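Local coordinates for Lactamase_B domain-containing protein (Bacillus lehensis G1, PDB 7EV5), which probably acts as a zinc-dependent hydrolase of the metallo-beta-lactamase fold, related to both B3 metallo-beta-lactamases and glyoxalase II, at residues 38-42 with 43-47; 58-61 with 62-65; 116-120 with 121-125; 173-176 with 177-181. One frame throughout, in Å; residues are numbered along the deposited sequence. Where two conformers were deposited one is given.

Interaction 1 (38-42 with 43-47); sequences TWLKR and EQLTP
E43 and W39 meet over the indole at the C-terminal end of helix 33-42. CG of E43 sits above one face of the ring, 3.6 Å from W39 CE2, and makes a CH-pi contact with the five-membered ring. W39 holds its CG anti to the backbone N (chi1 179°), which lays the indole beneath the glutamate; the E43 chain bends at chi2 (-57°), and its carboxylate plane lies only 20° from that of the ring. Farther along the indole, CZ3 of W39 touches CD1 of L45 at 3.7 Å. L40 meets L45 twice: its O takes L45 N at 3.0 Å, and its CD2 lies 4.2 Å from L45 CB. The first of these closes a Schellman motif, Q44 taking positive phi, with Q44 N reaching K41 O from above its carbonyl plane. E43 N bonds to W39 O at 3.0 Å. L40 packs on V16, I26 and F70 and L45 on Y18; the cap leads helix 33-42 into strand 46-51 of a beta-alpha-beta unit. A water accepts from R42 NE and donates to E43 OE2, 2.9 Å away. The opposite charges of R42 and E43 are thus linked through solvent, which probably softens their attraction.

Interaction 2 (58-61 with 62-65); sequences DHIG and AVDA. With ZN (zinc ion), chain C.
I60 and V63 meet across a type I beta turn that leads from the HxHxDH zinc-binding motif of the metallo-beta-lactamase fold into helix 63-70. V63 N donates to I60 O at 3.0 Å, nearly straight at hydrogen (165°) but from above the carbonyl plane. The CG2 branch of V63 packs 4.0 Å from I60 CB. Chi1 of V63 (166°) sends CG1 anti to the backbone N and leaves CG2 beside that nitrogen, turned to I60. Two waters extend the turn into the helix: one donates to I60 O and accepts from D64 N, the other joins G61 O to A65 N in the same way, so early helical N-H groups are satisfied through solvent. Outside the turn, I60 rests on L84 and N90, V63 on P29, and A62 on A33 of helix 33-42. Upstream, H59 NE2 binds a zinc ion at 2.1 Å. D58 OD2 is 2.3 Å from the same metal, and D150 and H191 add further ligands. Behind them, H59 ND1 is hydrogen-bonded to D28 OD2, which, with the zinc at NE2, holds the ring's rotation, and D58 OD2 also bonds to T12 OG1. A water oxygen 2.0 Å from the zinc donates to D58 OD1.

Interaction 3 (116-120 with 121-125); sequences LTIGT and FTFSV
T117 and T122 face each other with matching first torsions (-64° and -59°), each carrying OG1 beside its own backbone N and CG2 anti to it. The hydroxyls therefore meet across the strands, OG1 of T117 lying 3.1 Å from OG1 of T122 in a hydrogen bond whose donor could be either, and each oxygen also lies against the methyl of the other residue. A water bridges T122 OG1 to T120 O, 2.7 Å from the latter, extending this polar face toward the turn.

The two threonines form a non-hydrogen-bonded pair between two hydrogen-bonded ones. L116 and F123 exchange both backbone bonds, F123 N reaching L116 O at 2.8 Å, and I118 and F121 do the same, I118 N lying 2.8 Å from F121 O. This is a beta hairpin closed by a type II' turn from I118 to F121, with G119 at positive phi; strand 115-118 forms one margin of its six-stranded sheet. At the turn, I118 O serves two neighbours: F121 N binds it from above the carbonyl plane, and the edge of the F121 ring comes close in plane, CD2 standing 3.2 Å away.

The apolar side chains project to the opposite face from T117 and T122. I118 CG1 meets the edge of the F123 ring at CE2, 4.1 Å apart, and L116 CB touches V125 CG2 at 3.8 Å. Beyond the hairpin, I118 and F121 rest on L48 and V25 while F123 reaches L51, joining this sheet to the one that holds strands 23-27 and 46-51. L116 packs on Y75 of strand 74-77.

Interaction 4 (173-176 with 177-181); sequences SIHN and KILPL
L179 folds back against I174 and H175 near the C-terminal end of helix 167-178. Its CB lies 3.6 Å from I174 O, the carbonyl that its own backbone N binds. CG follows, 3.4 Å from the same oxygen and also close to the I174 CG2 methyl. At the tip CD1 makes the main apolar contact, 3.7 Å from I174 CG2, and approaches H175 ND1 obliquely. With chi1 near -61° and chi2 at 180°, the leucine runs alongside the isoleucine and the histidine, all three pointing the same way. Outside the two segments, L207 touches both I174 and L179, and I197 of helix 197-203 covers I178 and L179.

The backbone widens here. S173 O is gripped by two N-H groups: I178 N at 3.2 Å, nearly in line with the carbonyl, and K177 N at 3.0 Å from above its plane. I174 O takes L179 N in a nearly straight bond (177° at hydrogen) and I178 N only weakly. P180, which has no N-H to offer, instead places CD 3.3 Å from H175 O, and its CG also lies against N176 O.

K177 stretches out beyond CG. A water accepts from K177 NZ at 2.9 Å and donates to S173 OG. Both polar ends have protein partners as well, NZ bonding to H127 O and OG to P129 O. The five-residue spacing of the bonds I178 to S173 and L179 to I174 is that of a pi-type turn, here leading helix 167-178 toward its proline-containing exit turn.

Overall arrangement
From the N terminus the four contacts follow in series, none nested in or crossing another, and each closes a short local turn. Interaction 1 ends helix 33-42 and passes the chain to strand 46-51; interaction 2 then carries it from the zinc-binding loop after that strand into helix 63-70, their centres about 17 Å apart. Interaction 3 folds the hairpin opening the second six-stranded sheet; the hairpin's side chains meet strands 23-27, 46-51 and 74-77 of the first sheet. Interaction 4 finishes helix 167-178, on the opposite side of the chain's centre from interactions 1 and 2. Together they sample the two sheets and flanking helices of the alpha-beta/beta-alpha metallo-beta-lactamase fold; interaction 2 supplies two ligands of one of the two zinc ions.

Interaction 1 (38-42 with 43-47)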
loop_
_atom_site.group_PDB
_atom_site.type_symbol
_atom_site.label_atom_id
_atom_site.label_comp_id
_atom_site.label_asym_id
_atom_site.label_seq_id
_atom_site.Cartn_x
_atom_site.Cartn_y
_atom_site.Cartn_z
ATOM N N THR A 38 8.764 0.154 -17.193
ATOM C CA THR A 38 8.930 0.926 -18.423
ATOM C C THR A 38 8.283 2.300 -18.320
ATOM O O THR A 38 8.810 3.264 -18.884
ATOM C CB THR A 38 8.448 0.156 -19.660
ATOM O OG1 THR A 38 7.057 -0.153 -19.539
ATOM C CG2 THR A 38 9.252 -1.133 -19.856
ATOM N N TRP A 39 7.159 2.427 -17.598
ATOM C CA TRP A 39 6.578 3.753 -17.391
ATOM C C TRP A 39 7.533 4.655 -16.623
ATOM O O TRP A 39 7.761 5.809 -17.009
ATOM C CB TRP A 39 5.232 3.668 -16.670
ATOM C CG TRP A 39 4.615 5.025 -16.421
ATOM C CD1 TRP A 39 3.908 5.764 -17.310
ATOM C CD2 TRP A 39 4.676 5.801 -15.215
ATOM N NE1 TRP A 39 3.506 6.946 -16.736
ATOM C CE2 TRP A 39 3.972 6.995 -15.450
ATOM C CE3 TRP A 39 5.257 5.602 -13.959
ATOM C CZ2 TRP A 39 3.826 7.983 -14.477
ATOM C CZ3 TRP A 39 5.110 6.587 -12.992
ATOM C CH2 TRP A 39 4.400 7.760 -13.258
ATOM N N LEU A 40 8.101 4.144 -15.527
ATOM C CA LEU A 40 9.058 4.931 -14.757
ATOM C C LEU A 40 10.215 5.394 -15.632
ATOM O O LEU A 40 10.662 6.544 -15.531
ATOM C CB LEU A 40 9.586 4.104 -13.582
ATOM C CG LEU A 40 8.590 3.832 -12.452
ATOM C CD1 LEU A 40 9.043 2.634 -11.650
ATOM C CD2 LEU A 40 8.433 5.065 -11.568
ATOM N N LYS A 41 10.707 4.511 -16.495
ATOM C CA LYS A 41 11.837 4.859 -17.355
ATOM C C LYS A 41 11.436 5.847 -18.444
ATOM O O LYS A 41 12.195 6.774 -18.751
ATOM C CB LYS A 41 12.454 3.594 -17.944
ATOM C CG LYS A 41 13.096 2.723 -16.883
ATOM C CD LYS A 41 13.991 1.659 -17.472
ATOM C CE LYS A 41 14.889 1.058 -16.402
ATOM N NZ LYS A 41 15.973 1.987 -15.978
ATOM N N ARG A 42 10.256 5.672 -19.044
ATOM C CA ARG A 42 9.801 6.635 -20.043
ATOM C C ARG A 42 9.674 8.029 -19.445
ATOM O O ARG A 42 9.972 9.031 -20.107
ATOM C CB ARG A 42 8.466 6.191 -20.643
ATOM C CG ARG A 42 8.576 4.991 -21.562
ATOM C CD ARG A 42 7.308 4.749 -22.361
ATOM N NE ARG A 42 6.111 4.653 -21.528
ATOM C CZ ARG A 42 5.665 3.526 -20.977
ATOM N NH1 ARG A 42 6.317 2.382 -21.157
ATOM N NH2 ARG A 42 4.557 3.546 -20.245
ATOM N N GLU A 43 9.224 8.114 -18.195
ATOM C CA GLU A 43 9.043 9.382 -17.502
ATOM C C GLU A 43 10.332 9.899 -16.886
ATOM O O GLU A 43 10.322 10.982 -16.292
ATOM C CB GLU A 43 7.960 9.245 -16.429
ATOM C CG GLU A 43 6.601 8.877 -16.989
ATOM C CD GLU A 43 6.118 9.865 -18.027
ATOM O OE1 GLU A 43 6.105 11.077 -17.734
ATOM O OE2 GLU A 43 5.752 9.426 -19.136
ATOM N N GLN A 44 11.426 9.152 -17.015
ATOM C CA GLN A 44 12.724 9.554 -16.479
ATOM C C GLN A 44 12.648 9.821 -14.976
ATOM O O GLN A 44 13.258 10.758 -14.458
ATOM C CB GLN A 44 13.312 10.735 -17.260
ATOM C CG GLN A 44 13.233 10.527 -18.776
ATOM C CD GLN A 44 14.115 11.482 -19.567
ATOM O OE1 GLN A 44 15.307 11.622 -19.293
ATOM N NE2 GLN A 44 13.529 12.135 -20.559
ATOM N N LEU A 45 11.875 8.991 -14.272
ATOM C CA LEU A 45 11.747 9.085 -12.825
ATOM C C LEU A 45 12.761 8.163 -12.161
ATOM O O LEU A 45 13.002 7.046 -12.625
ATOM C CB LEU A 45 10.331 8.691 -12.393
ATOM C CG LEU A 45 9.225 9.700 -12.727
ATOM C CD1 LEU A 45 7.825 9.106 -12.573
ATOM C CD2 LEU A 45 9.357 10.964 -11.881
ATOM N N THR A 46 13.354 8.639 -11.068
ATOM C CA THR A 46 14.307 7.847 -10.298
ATOM C C THR A 46 13.650 7.403 -9.000
ATOM O O THR A 46 13.513 8.209 -8.068
ATOM C CB THR A 46 15.554 8.684 -10.003
ATOM O OG1 THR A 46 16.216 8.985 -11.240
ATOM C CG2 THR A 46 16.515 7.934 -9.100
ATOM N N PRO A 47 13.223 6.149 -8.883
ATOM C CA PRO A 47 12.609 5.712 -7.627
ATOM C C PRO A 47 13.649 5.574 -6.530
ATOM O O PRO A 47 14.810 5.246 -6.778
ATOM C CB PRO A 47 11.985 4.356 -7.976
ATOM C CG PRO A 47 12.677 3.902 -9.192
ATOM C CD PRO A 47 13.185 5.111 -9.927
HETATM O O HOH W 1 4.795 7.132 -20.577
#

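Interaction 2 (58-61 with 62-65)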
loop_
_atom_site.group_PDB
_atom_site.type_symbol
_atom_site.label_atom_id
_atom_site.label_comp_id
_atom_site.label_asym_id
_atom_site.label_seq_id
_atom_site.Cartn_x
_atom_site.Cartn_y
_atom_site.Cartn_z
ATOM N N ASP A 58 -1.223 -9.697 -4.079
ATOM C CA ASP A 58 -1.631 -8.761 -5.116
ATOM C C ASP A 58 -0.964 -7.404 -4.975
ATOM O O ASP A 58 -1.123 -6.553 -5.855
ATOM C CB ASP A 58 -3.165 -8.638 -5.163
ATOM C CG ASP A 58 -3.766 -8.160 -3.847
ATOM O OD1 ASP A 58 -3.537 -8.831 -2.813
ATOM O OD2 ASP A 58 -4.486 -7.131 -3.881
ATOM N N HIS A 59 -0.210 -7.192 -3.899
ATOM C CA HIS A 59 0.533 -5.959 -3.691
ATOM C C HIS A 59 2.034 -6.118 -3.870
ATOM O O HIS A 59 2.755 -5.115 -3.779
ATOM C CB HIS A 59 0.217 -5.380 -2.298
ATOM C CG HIS A 59 -1.230 -5.039 -2.132
ATOM N ND1 HIS A 59 -1.701 -3.745 -2.049
ATOM C CD2 HIS A 59 -2.320 -5.838 -2.104
ATOM C CE1 HIS A 59 -3.022 -3.767 -1.965
ATOM N NE2 HIS A 59 -3.423 -5.026 -2.011
ATOM N N ILE A 60 2.531 -7.331 -4.140
ATOM C CA ILE A 60 3.964 -7.616 -4.079
ATOM C C ILE A 60 4.508 -8.311 -5.315
ATOM O O ILE A 60 5.714 -8.568 -5.378
ATOM C CB ILE A 60 4.355 -8.417 -2.823
ATOM C CG1 ILE A 60 3.791 -9.840 -2.940
ATOM C CG2 ILE A 60 3.891 -7.691 -1.562
ATOM C CD1 ILE A 60 4.316 -10.800 -1.895
ATOM N N GLY A 61 3.671 -8.636 -6.297
ATOM C CA GLY A 61 4.126 -9.486 -7.391
ATOM C C GLY A 61 5.223 -8.881 -8.243
ATOM O O GLY A 61 5.998 -9.614 -8.860
ATOM N N ALA A 62 5.315 -7.553 -8.285
ATOM C CA ALA A 62 6.352 -6.867 -9.048
ATOM C C ALA A 62 7.520 -6.387 -8.186
ATOM O O ALA A 62 8.421 -5.720 -8.704
ATOM C CB ALA A 62 5.744 -5.697 -9.818
ATOM N N VAL A 63 7.537 -6.726 -6.893
ATOM C CA VAL A 63 8.585 -6.219 -6.003
ATOM C C VAL A 63 9.975 -6.652 -6.474
ATOM O O VAL A 63 10.888 -5.828 -6.566
ATOM C CB VAL A 63 8.300 -6.629 -4.545
ATOM C CG1 VAL A 63 9.526 -6.418 -3.672
ATOM C CG2 VAL A 63 7.136 -5.826 -3.992
ATOM N N ASP A 64 10.154 -7.944 -6.773
ATOM C CA ASP A 64 11.462 -8.452 -7.196
ATOM C C ASP A 64 12.004 -7.647 -8.373
ATOM O O ASP A 64 13.131 -7.135 -8.338
ATOM C CB ASP A 64 11.324 -9.914 -7.638
ATOM C CG ASP A 64 11.362 -10.914 -6.484
ATOM O OD1 ASP A 64 11.957 -10.624 -5.421
ATOM O OD2 ASP A 64 10.794 -12.020 -6.659
ATOM N N ALA A 65 11.206 -7.531 -9.431
ATOM C CA ALA A 65 11.684 -6.885 -10.648
ATOM C C ALA A 65 11.967 -5.409 -10.413
ATOM O O ALA A 65 12.983 -4.884 -10.874
ATOM C CB ALA A 65 10.671 -7.074 -11.774
HETATM ZN ZN ZN C . -5.298 -5.866 -2.082
HETATM O O HOH W 2 -5.099 -7.494 -0.936
HETATM O O HOH W 3 8.057 -9.998 -6.403
HETATM O O HOH W 4 8.765 -9.276 -9.556
#

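Interaction 3 (116-120 with 121-125)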
loop_
_atom_site.group_PDB
_atom_site.type_symbol
_atom_site.label_atom_id
_atom_site.label_comp_id
_atom_site.label_asym_id
_atom_site.label_seq_id
_atom_site.Cartn_x
_atom_site.Cartn_y
_atom_site.Cartn_z
ATOM N N LEU A 116 8.390 8.627 8.720
ATOM C CA LEU A 116 9.343 7.988 7.821
ATOM C C LEU A 116 9.718 9.003 6.753
ATOM O O LEU A 116 8.834 9.584 6.111
ATOM C CB LEU A 116 8.713 6.754 7.160
ATOM C CG LEU A 116 9.528 6.065 6.073
ATOM C CD1 LEU A 116 10.860 5.588 6.632
ATOM C CD2 LEU A 116 8.727 4.899 5.501
ATOM N N THR A 117 11.018 9.216 6.557
ATOM C CA THR A 117 11.506 10.129 5.531
ATOM C C THR A 117 12.271 9.350 4.468
ATOM O O THR A 117 13.220 8.629 4.783
ATOM C CB THR A 117 12.364 11.233 6.144
ATOM O OG1 THR A 117 11.544 12.031 7.004
ATOM C CG2 THR A 117 12.943 12.114 5.057
ATOM N N ILE A 118 11.837 9.488 3.217
ATOM C CA ILE A 118 12.473 8.866 2.062
ATOM C C ILE A 118 12.974 10.011 1.192
ATOM O O ILE A 118 12.178 10.669 0.511
ATOM C CB ILE A 118 11.495 7.974 1.275
ATOM C CG1 ILE A 118 10.881 6.871 2.162
ATOM C CG2 ILE A 118 12.190 7.371 0.041
ATOM C CD1 ILE A 118 11.869 5.832 2.654
ATOM N N GLY A 119 14.279 10.251 1.205
ATOM C CA GLY A 119 14.788 11.419 0.498
ATOM C C GLY A 119 14.191 12.673 1.111
ATOM O O GLY A 119 14.290 12.897 2.322
ATOM N N THR A 120 13.539 13.501 0.295
ATOM C CA THR A 120 12.829 14.663 0.820
ATOM C C THR A 120 11.329 14.431 0.990
ATOM O O THR A 120 10.597 15.377 1.296
ATOM C CB THR A 120 13.089 15.914 -0.026
ATOM O OG1 THR A 120 12.807 15.638 -1.401
ATOM C CG2 THR A 120 14.533 16.383 0.125
ATOM N N PHE A 121 10.851 13.200 0.809
ATOM C CA PHE A 121 9.453 12.876 1.074
ATOM C C PHE A 121 9.314 12.467 2.532
ATOM O O PHE A 121 9.945 11.497 2.967
ATOM C CB PHE A 121 8.989 11.702 0.212
ATOM C CG PHE A 121 9.139 11.911 -1.269
ATOM C CD1 PHE A 121 8.114 12.477 -2.015
ATOM C CD2 PHE A 121 10.288 11.513 -1.918
ATOM C CE1 PHE A 121 8.245 12.642 -3.384
ATOM C CE2 PHE A 121 10.431 11.685 -3.293
ATOM C CZ PHE A 121 9.400 12.250 -4.024
ATOM N N THR A 122 8.478 13.173 3.283
ATOM C CA THR A 122 8.196 12.768 4.652
ATOM C C THR A 122 6.766 12.267 4.766
ATOM O O THR A 122 5.838 12.850 4.192
ATOM C CB THR A 122 8.477 13.885 5.659
ATOM O OG1 THR A 122 9.853 14.260 5.558
ATOM C CG2 THR A 122 8.214 13.401 7.088
ATOM N N PHE A 123 6.610 11.168 5.498
ATOM C CA PHE A 123 5.322 10.535 5.710
ATOM C C PHE A 123 5.073 10.380 7.196
ATOM O O PHE A 123 6.007 10.150 7.973
ATOM C CB PHE A 123 5.321 9.123 5.114
ATOM C CG PHE A 123 5.652 9.084 3.656
ATOM C CD1 PHE A 123 4.678 9.337 2.703
ATOM C CD2 PHE A 123 6.932 8.785 3.239
ATOM C CE1 PHE A 123 4.989 9.302 1.348
ATOM C CE2 PHE A 123 7.250 8.742 1.895
ATOM C CZ PHE A 123 6.280 8.996 0.948
ATOM N N SER A 124 3.818 10.536 7.582
ATOM C CA SER A 124 3.341 10.027 8.855
ATOM C C SER A 124 2.889 8.591 8.637
ATOM O O SER A 124 2.244 8.272 7.634
ATOM C CB SER A 124 2.168 10.864 9.363
ATOM O OG SER A 124 2.606 12.117 9.852
ATOM N N VAL A 125 3.248 7.713 9.562
ATOM C CA VAL A 125 2.963 6.290 9.429
ATOM C C VAL A 125 1.969 5.877 10.500
ATOM O O VAL A 125 2.191 6.113 11.695
ATOM C CB VAL A 125 4.247 5.454 9.526
ATOM C CG1 VAL A 125 3.920 3.982 9.463
ATOM C CG2 VAL A 125 5.228 5.863 8.431
HETATM O O HOH W 5 7.455 15.972 2.348
HETATM O O HOH W 6 10.630 16.157 3.881
#

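Interaction 4 (173-176 with 177-181)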
loop_
_atom_site.group_PDB
_atom_site.type_symbol
_atom_site.label_atom_id
_atom_site.label_comp_id
_atom_site.label_asym_id
_atom_site.label_seq_id
_atom_site.Cartn_x
_atom_site.Cartn_y
_atom_site.Cartn_z
ATOM N N SER A 173 -9.267 0.832 13.374
ATOM C CA SER A 173 -8.296 1.525 12.528
ATOM C C SER A 173 -8.948 2.650 11.742
ATOM O O SER A 173 -8.408 3.761 11.667
ATOM C CB SER A 173 -7.597 0.560 11.564
ATOM O OG SER A 173 -6.777 -0.342 12.270
ATOM N N ILE A 174 -10.115 2.385 11.159
ATOM C CA ILE A 174 -10.787 3.391 10.344
ATOM C C ILE A 174 -11.225 4.577 11.196
ATOM O O ILE A 174 -10.889 5.728 10.905
ATOM C CB ILE A 174 -11.954 2.765 9.564
ATOM C CG1 ILE A 174 -11.413 1.808 8.503
ATOM C CG2 ILE A 174 -12.814 3.851 8.917
ATOM C CD1 ILE A 174 -12.477 0.966 7.843
ATOM N N HIS A 175 -11.978 4.317 12.265
ATOM C CA HIS A 175 -12.524 5.416 13.054
ATOM C C HIS A 175 -11.448 6.156 13.839
ATOM O O HIS A 175 -11.508 7.387 13.960
ATOM C CB HIS A 175 -13.600 4.891 13.997
ATOM C CG HIS A 175 -14.879 4.543 13.308
ATOM N ND1 HIS A 175 -15.640 5.478 12.638
ATOM C CD2 HIS A 175 -15.527 3.363 13.170
ATOM C CE1 HIS A 175 -16.707 4.890 12.128
ATOM N NE2 HIS A 175 -16.667 3.608 12.442
ATOM N N ASN A 176 -10.468 5.434 14.392
ATOM C CA ASN A 176 -9.522 6.042 15.321
ATOM C C ASN A 176 -8.273 6.592 14.651
ATOM O O ASN A 176 -7.640 7.494 15.210
ATOM C CB ASN A 176 -9.108 5.056 16.420
ATOM C CG ASN A 176 -10.287 4.562 17.239
ATOM O OD1 ASN A 176 -11.326 5.210 17.305
ATOM N ND2 ASN A 176 -10.134 3.382 17.841
ATOM N N LYS A 177 -7.900 6.080 13.482
ATOM C CA LYS A 177 -6.648 6.482 12.857
ATOM C C LYS A 177 -6.807 7.124 11.489
ATOM O O LYS A 177 -6.041 8.031 11.156
ATOM C CB LYS A 177 -5.720 5.268 12.760
ATOM C CG LYS A 177 -5.431 4.660 14.136
ATOM C CD LYS A 177 -4.556 3.445 14.038
ATOM C CE LYS A 177 -4.267 2.913 15.430
ATOM N NZ LYS A 177 -3.584 1.590 15.375
ATOM N N ILE A 178 -7.765 6.684 10.679
ATOM C CA ILE A 178 -7.892 7.199 9.320
ATOM C C ILE A 178 -8.842 8.384 9.244
ATOM O O ILE A 178 -8.461 9.462 8.773
ATOM C CB ILE A 178 -8.287 6.075 8.355
ATOM C CG1 ILE A 178 -7.108 5.115 8.239
ATOM C CG2 ILE A 178 -8.686 6.639 6.989
ATOM C CD1 ILE A 178 -7.324 4.020 7.266
ATOM N N LEU A 179 -10.076 8.202 9.702
ATOM C CA LEU A 179 -11.064 9.269 9.576
ATOM C C LEU A 179 -10.726 10.567 10.312
ATOM O O LEU A 179 -11.229 11.615 9.873
ATOM C CB LEU A 179 -12.471 8.754 9.909
ATOM C CG LEU A 179 -12.983 7.637 8.993
ATOM C CD1 LEU A 179 -14.380 7.204 9.404
ATOM C CD2 LEU A 179 -12.949 8.046 7.526
ATOM N N PRO A 180 -9.934 10.594 11.394
ATOM C CA PRO A 180 -9.550 11.899 11.973
ATOM C C PRO A 180 -8.638 12.744 11.090
ATOM O O PRO A 180 -8.433 13.926 11.403
ATOM C CB PRO A 180 -8.852 11.525 13.289
ATOM C CG PRO A 180 -9.359 10.172 13.614
ATOM C CD PRO A 180 -9.533 9.485 12.286
ATOM N N LEU A 181 -8.071 12.190 10.017
ATOM C CA LEU A 181 -7.229 12.973 9.127
ATOM C C LEU A 181 -8.068 14.022 8.387
ATOM O O LEU A 181 -9.294 13.910 8.319
ATOM C CB LEU A 181 -6.538 12.041 8.133
ATOM C CG LEU A 181 -5.474 11.150 8.768
ATOM C CD1 LEU A 181 -5.007 10.085 7.794
ATOM C CD2 LEU A 181 -4.295 11.990 9.253
HETATM O O HOH W 7 -5.836 -0.105 14.786
#